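Local coordinates for metallo-beta-lactamase domain-containing protein (Thermotoga maritima, PDB 3H3E) that is of unknown function but binds zinc and is probably a metal-dependent hydrolase of the metallo-beta-lactamase superfamily, at residues A[173-178]-A[200-205]; A[232-237]-A[252-257]. The protein carries 2 engineered substitutions. All blocks are in the same frame, centred on the assembly; numbering follows the deposited sequence.

Contact 1: residues A[173-178]-A[200-205]; sequences GLVVIT and IKMVVG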
loop_
_atom_site.group_PDB
_atom_site.type_symbol
_atom_site.label_atom_id
_atom_site.label_comp_id
_atom_site.label_asym_id
_atom_site.label_seq_id
_atom_site.Cartn_x
_atom_site.Cartn_y
_atom_site.Cartn_z
ATOM N N GLY A 173 0.277 9.461 17.095
ATOM C CA GLY A 173 -0.747 8.553 16.618
ATOM C C GLY A 173 -0.169 7.587 15.612
ATOM O O GLY A 173 1.036 7.435 15.514
ATOM N N LEU A 174 -1.028 6.936 14.849
ATOM C CA LEU A 174 -0.574 5.910 13.932
ATOM C C LEU A 174 -0.406 6.470 12.534
ATOM O O LEU A 174 -1.200 7.293 12.084
ATOM C CB LEU A 174 -1.579 4.751 13.899
ATOM C CG LEU A 174 -1.870 3.996 15.191
ATOM C CD1 LEU A 174 -3.001 2.988 14.952
ATOM C CD2 LEU A 174 -0.628 3.288 15.717
ATOM N N VAL A 175 0.626 6.022 11.836
ATOM C CA VAL A 175 0.702 6.293 10.412
ATOM C C VAL A 175 0.464 4.995 9.656
ATOM O O VAL A 175 1.081 3.976 9.941
ATOM C CB VAL A 175 2.023 6.929 10.008
ATOM C CG1 VAL A 175 1.966 7.323 8.550
ATOM C CG2 VAL A 175 2.301 8.159 10.893
ATOM N N VAL A 176 -0.461 5.038 8.705
ATOM C CA VAL A 176 -0.902 3.844 8.014
ATOM C C VAL A 176 -0.522 3.957 6.553
ATOM O O VAL A 176 -0.818 4.950 5.910
ATOM C CB VAL A 176 -2.429 3.671 8.118
ATOM C CG1 VAL A 176 -2.891 2.462 7.316
ATOM C CG2 VAL A 176 -2.854 3.550 9.548
ATOM N N ILE A 177 0.158 2.938 6.042
ATOM C CA ILE A 177 0.598 2.933 4.658
ATOM C C ILE A 177 0.032 1.726 3.927
ATOM O O ILE A 177 0.199 0.574 4.351
ATOM C CB ILE A 177 2.128 2.992 4.540
ATOM C CG1 ILE A 177 2.643 4.324 5.082
ATOM C CG2 ILE A 177 2.552 2.881 3.084
ATOM C CD1 ILE A 177 2.805 4.334 6.543
ATOM N N THR A 178 -0.679 2.009 2.842
ATOM C CA THR A 178 -1.417 0.974 2.136
ATOM C C THR A 178 -1.079 1.068 0.663
ATOM O O THR A 178 -0.772 2.145 0.162
ATOM C CB THR A 178 -2.940 1.068 2.394
ATOM O OG1 THR A 178 -3.596 0.001 1.720
ATOM C CG2 THR A 178 -3.502 2.368 1.899
ATOM N N ILE A 200 -5.560 7.152 14.900
ATOM C CA ILE A 200 -4.985 7.165 13.566
ATOM C C ILE A 200 -4.707 8.613 13.136
ATOM O O ILE A 200 -5.623 9.418 12.998
ATOM C CB ILE A 200 -5.903 6.445 12.559
ATOM C CG1 ILE A 200 -6.051 4.974 12.938
ATOM C CG2 ILE A 200 -5.347 6.540 11.153
ATOM C CD1 ILE A 200 -7.086 4.231 12.127
ATOM N N LYS A 201 -3.433 8.938 12.953
ATOM C CA LYS A 201 -3.017 10.298 12.638
ATOM C C LYS A 201 -3.067 10.563 11.137
ATOM O O LYS A 201 -3.730 11.502 10.698
ATOM C CB LYS A 201 -1.599 10.557 13.170
ATOM C CG LYS A 201 -0.959 11.865 12.698
ATOM C CD LYS A 201 0.468 12.009 13.243
ATOM C CE LYS A 201 1.093 13.378 12.956
ATOM N NZ LYS A 201 1.496 13.534 11.527
HETATM N N MSE A 202 -2.368 9.729 10.362
HETATM C CA MSE A 202 -2.188 9.936 8.924
HETATM C C MSE A 202 -2.343 8.633 8.136
HETATM O O MSE A 202 -1.894 7.572 8.569
HETATM C CB MSE A 202 -0.800 10.529 8.663
HETATM C CG MSE A 202 -0.475 10.810 7.208
HETATM SE SE MSE A 202 1.168 11.516 6.939
HETATM C CE MSE A 202 1.027 13.101 7.729
ATOM N N VAL A 203 -2.971 8.716 6.970
ATOM C CA VAL A 203 -3.082 7.557 6.089
ATOM C C VAL A 203 -2.551 7.880 4.704
ATOM O O VAL A 203 -3.015 8.814 4.078
ATOM C CB VAL A 203 -4.531 7.106 5.936
ATOM C CG1 VAL A 203 -4.599 5.824 5.145
ATOM C CG2 VAL A 203 -5.167 6.932 7.297
ATOM N N VAL A 204 -1.578 7.113 4.224
ATOM C CA VAL A 204 -1.055 7.346 2.894
ATOM C C VAL A 204 -1.038 6.096 2.024
ATOM O O VAL A 204 -0.741 5.014 2.498
ATOM C CB VAL A 204 0.329 8.018 2.953
ATOM C CG1 VAL A 204 0.912 7.900 4.346
ATOM C CG2 VAL A 204 1.260 7.429 1.894
ATOM N N GLY A 205 -1.393 6.242 0.752
ATOM C CA GLY A 205 -1.335 5.122 -0.172
ATOM C C GLY A 205 -2.533 5.083 -1.089
ATOM O O GLY A 205 -3.325 6.015 -1.096
#
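The flat groups here are the peptide planes of two parallel strands, 173-178 and 200-204, which lie side by side and are joined by backbone N-H...O=C bonds. Leu174, Val176, Ile200 and Val203 lie on one face of the sheet, and Val175, Ile177, Met202 and Val204 on the other. Val176 O takes the N-H of Val204 at 2.8 Å, nearly along its C=O axis. Val176 N gives its hydrogen to Met202 O at 2.9 Å, and Thr178 N reaches Val204 O in the carbonyl plane. Leu174 O is gripped twice. Met202 N comes nearly along the C=O axis, while Lys201 N sits on a lone pair of Leu174 O, 2.9 Å away, with a more bent approach. This double grip marks a beta bulge, where the register slips by one residue between Leu174 and Val175. The strands and helix 185-193 between them form a beta-alpha-beta unit of the metallo-beta-lactamase fold. The helix packs on the face of Leu174 and Val176, touching both through Ile192. On that face the side chains of Leu174 and Ile200 cross obliquely, CD1 of Leu174 4.2 Å from CG1 of Ile200. CG2 of Val176 stands 4.2 Å from CG2 of Ile200. On the other face Ile177 and Val204 run side by side, their CG1 atoms 4.0 Å apart. Lys201 rests its CB against Leu174 O at 3.5 Å, but its chain, extended as far as CE and then bent, leads the amine away. Thr178 OG1 is hydrogen-bonded to Ser181 OG; the side chain of Thr178 is about 10 Å from the bound zinc.

Contact 2: residues A[232-237]-A[252-257]; sequences VVPCHC and GKIMDC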
loop_
_atom_site.group_PDB
_atom_site.type_symbol
_atom_site.label_atom_id
_atom_site.label_comp_id
_atom_site.label_asym_id
_atom_site.label_seq_id
_atom_site.Cartn_x
_atom_site.Cartn_y
_atom_site.Cartn_z
ATOM N N VAL A 232 -4.707 12.868 5.208
ATOM C CA VAL A 232 -4.760 11.806 4.204
ATOM C C VAL A 232 -3.969 12.169 2.946
ATOM O O VAL A 232 -4.061 13.278 2.436
ATOM C CB VAL A 232 -6.213 11.408 3.835
ATOM C CG1 VAL A 232 -6.220 10.261 2.838
ATOM C CG2 VAL A 232 -6.967 10.989 5.078
ATOM N N VAL A 233 -3.183 11.210 2.468
ATOM C CA VAL A 233 -2.338 11.362 1.297
ATOM C C VAL A 233 -2.655 10.215 0.337
ATOM O O VAL A 233 -2.064 9.131 0.423
ATOM C CB VAL A 233 -0.851 11.287 1.704
ATOM C CG1 VAL A 233 0.062 11.620 0.529
ATOM C CG2 VAL A 233 -0.585 12.206 2.876
ATOM N N PRO A 234 -3.611 10.441 -0.574
ATOM C CA PRO A 234 -4.108 9.394 -1.476
ATOM C C PRO A 234 -3.278 9.276 -2.749
ATOM O O PRO A 234 -3.127 10.262 -3.471
ATOM C CB PRO A 234 -5.527 9.876 -1.818
ATOM C CG PRO A 234 -5.736 11.165 -1.040
ATOM C CD PRO A 234 -4.383 11.682 -0.707
ATOM N N CYS A 235 -2.768 8.083 -3.028
ATOM C CA CYS A 235 -1.883 7.878 -4.169
ATOM C C CYS A 235 -2.421 6.846 -5.147
ATOM O O CYS A 235 -3.439 6.226 -4.879
ATOM C CB CYS A 235 -0.530 7.388 -3.674
ATOM S SG CYS A 235 0.149 8.306 -2.318
ATOM N N HIS A 236 -1.728 6.670 -6.275
ATOM C CA HIS A 236 -1.844 5.446 -7.074
ATOM C C HIS A 236 -3.277 5.191 -7.547
ATOM O O HIS A 236 -3.873 6.034 -8.228
ATOM C CB HIS A 236 -1.300 4.262 -6.250
ATOM C CG HIS A 236 -1.110 2.996 -7.028
ATOM N ND1 HIS A 236 -0.630 2.977 -8.320
ATOM C CD2 HIS A 236 -1.313 1.698 -6.682
ATOM C CE1 HIS A 236 -0.567 1.722 -8.742
ATOM N NE2 HIS A 236 -0.978 0.926 -7.770
ATOM N N CYS A 237 -3.843 4.046 -7.168
ATOM C CA CYS A 237 -5.192 3.675 -7.622
ATOM C C CYS A 237 -6.327 4.674 -7.306
ATOM O O CYS A 237 -7.319 4.732 -8.028
ATOM C CB CYS A 237 -5.600 2.224 -7.231
ATOM S SG CYS A 237 -4.686 1.262 -5.946
ATOM N N GLY A 252 -10.295 16.771 7.757
ATOM C CA GLY A 252 -8.888 17.053 7.969
ATOM C C GLY A 252 -8.184 17.549 6.721
ATOM O O GLY A 252 -8.811 18.088 5.803
ATOM N N LYS A 253 -6.871 17.364 6.694
ATOM C CA LYS A 253 -6.049 17.837 5.589
ATOM C C LYS A 253 -5.812 16.730 4.567
ATOM O O LYS A 253 -5.506 15.597 4.929
ATOM C CB LYS A 253 -4.713 18.369 6.117
ATOM C CG LYS A 253 -3.666 18.632 5.055
ATOM C CD LYS A 253 -2.411 19.248 5.657
ATOM C CE LYS A 253 -1.791 20.256 4.702
ATOM N NZ LYS A 253 -2.774 21.309 4.293
ATOM N N ILE A 254 -5.988 17.060 3.290
ATOM C CA ILE A 254 -5.615 16.160 2.215
ATOM C C ILE A 254 -4.387 16.718 1.521
ATOM O O ILE A 254 -4.342 17.898 1.185
ATOM C CB ILE A 254 -6.736 15.986 1.179
ATOM C CG1 ILE A 254 -7.941 15.283 1.805
ATOM C CG2 ILE A 254 -6.230 15.193 -0.011
ATOM C CD1 ILE A 254 -8.859 16.225 2.529
HETATM N N MSE A 255 -3.389 15.868 1.324
HETATM C CA MSE A 255 -2.153 16.264 0.656
HETATM C C MSE A 255 -2.059 15.621 -0.729
HETATM O O MSE A 255 -2.584 14.537 -0.946
HETATM C CB MSE A 255 -0.944 15.887 1.522
HETATM C CG MSE A 255 -1.085 16.323 2.970
HETATM SE SE MSE A 255 0.465 16.254 3.849
HETATM C CE MSE A 255 1.427 17.286 2.775
ATOM N N ASP A 256 -1.417 16.296 -1.677
ATOM C CA ASP A 256 -1.286 15.734 -3.016
ATOM C C ASP A 256 -0.129 14.748 -3.059
ATOM O O ASP A 256 0.952 15.023 -2.545
ATOM C CB ASP A 256 -1.118 16.833 -4.063
ATOM C CG ASP A 256 -2.393 17.647 -4.269
ATOM O OD1 ASP A 256 -3.504 17.084 -4.123
ATOM O OD2 ASP A 256 -2.287 18.853 -4.578
ATOM N N CYS A 257 -0.375 13.583 -3.643
ATOM C CA CYS A 257 0.644 12.557 -3.728
ATOM C C CYS A 257 1.338 12.613 -5.078
ATOM O O CYS A 257 0.696 12.789 -6.115
ATOM C CB CYS A 257 0.031 11.176 -3.502
ATOM S SG CYS A 257 1.222 9.867 -3.086
#
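A disulfide and a short parallel strand pairing join 232-237 to 252-257 at the edge of a mixed beta sheet. Strand 231-235, helix 240-249 and strand 253-254 make a beta-alpha-beta unit, and 253-254 is the outermost strand within the chain. Two backbone bonds hold the pairing. Val232 N gives its hydrogen to Lys253 O at 2.9 Å, and Met255 N gives its own to Val232 O at the same length. Both donors come nearly along the C=O axes. Helix 240-249 lies over the face of Val232 and Ile254, where Phe246 touches both. Beyond Val232 the regular pairing stops, because Pro234 has no N-H to offer. Its ring packs instead. CD of Pro234 meets CG2 of Ile254 at 4.0 Å, the two side chains crossing at about a right angle, and the same CD lies near Met255 O. Val233 uses both methyls. CG2 passes obliquely by CB of Met255 at 3.9 Å, and CG1 faces CB of Cys257 at 4.1 Å. Past Cys235 the chain swings away from 252-257. His236 ND1 is hydrogen-bonded to Asp21 OD1, and the His236 ring meets that of His74. Cys237 forms a second disulfide, to Cys180, so both cysteines around His236 are covalently tied. Cys235 and Cys257 reach each other through different first torsions. SG of Cys235 lies beside its backbone N, at chi1 -47°, while SG of Cys257 is anti to its own N, at -162°. The SG atoms of Cys235 and Cys257 are 2.0 Å apart, with a torsion of 81° about the S-S bond.

Contact 1 closes before contact 2 opens along the chain, and helix 214-226 lies between them in sequence. Their centres are about 11 Å apart in one mixed sheet. Strands 173-178, 200-204, 231-235 and 253-254 follow one another across it, all parallel. The contacts meet where 200-204 borders 231-235. There Val233 N lies 2.9 Å from Val203 O, and Cys235 N is equally close to Gly205 O, both probable hydrogen bonds. CB of Val204 also packs on Val233 O. The C-terminal ends of 173-178 and 231-235 lead toward the metal-site region: His182, a zinc ligand, follows strand 173-178, and His236 follows strand 231-235.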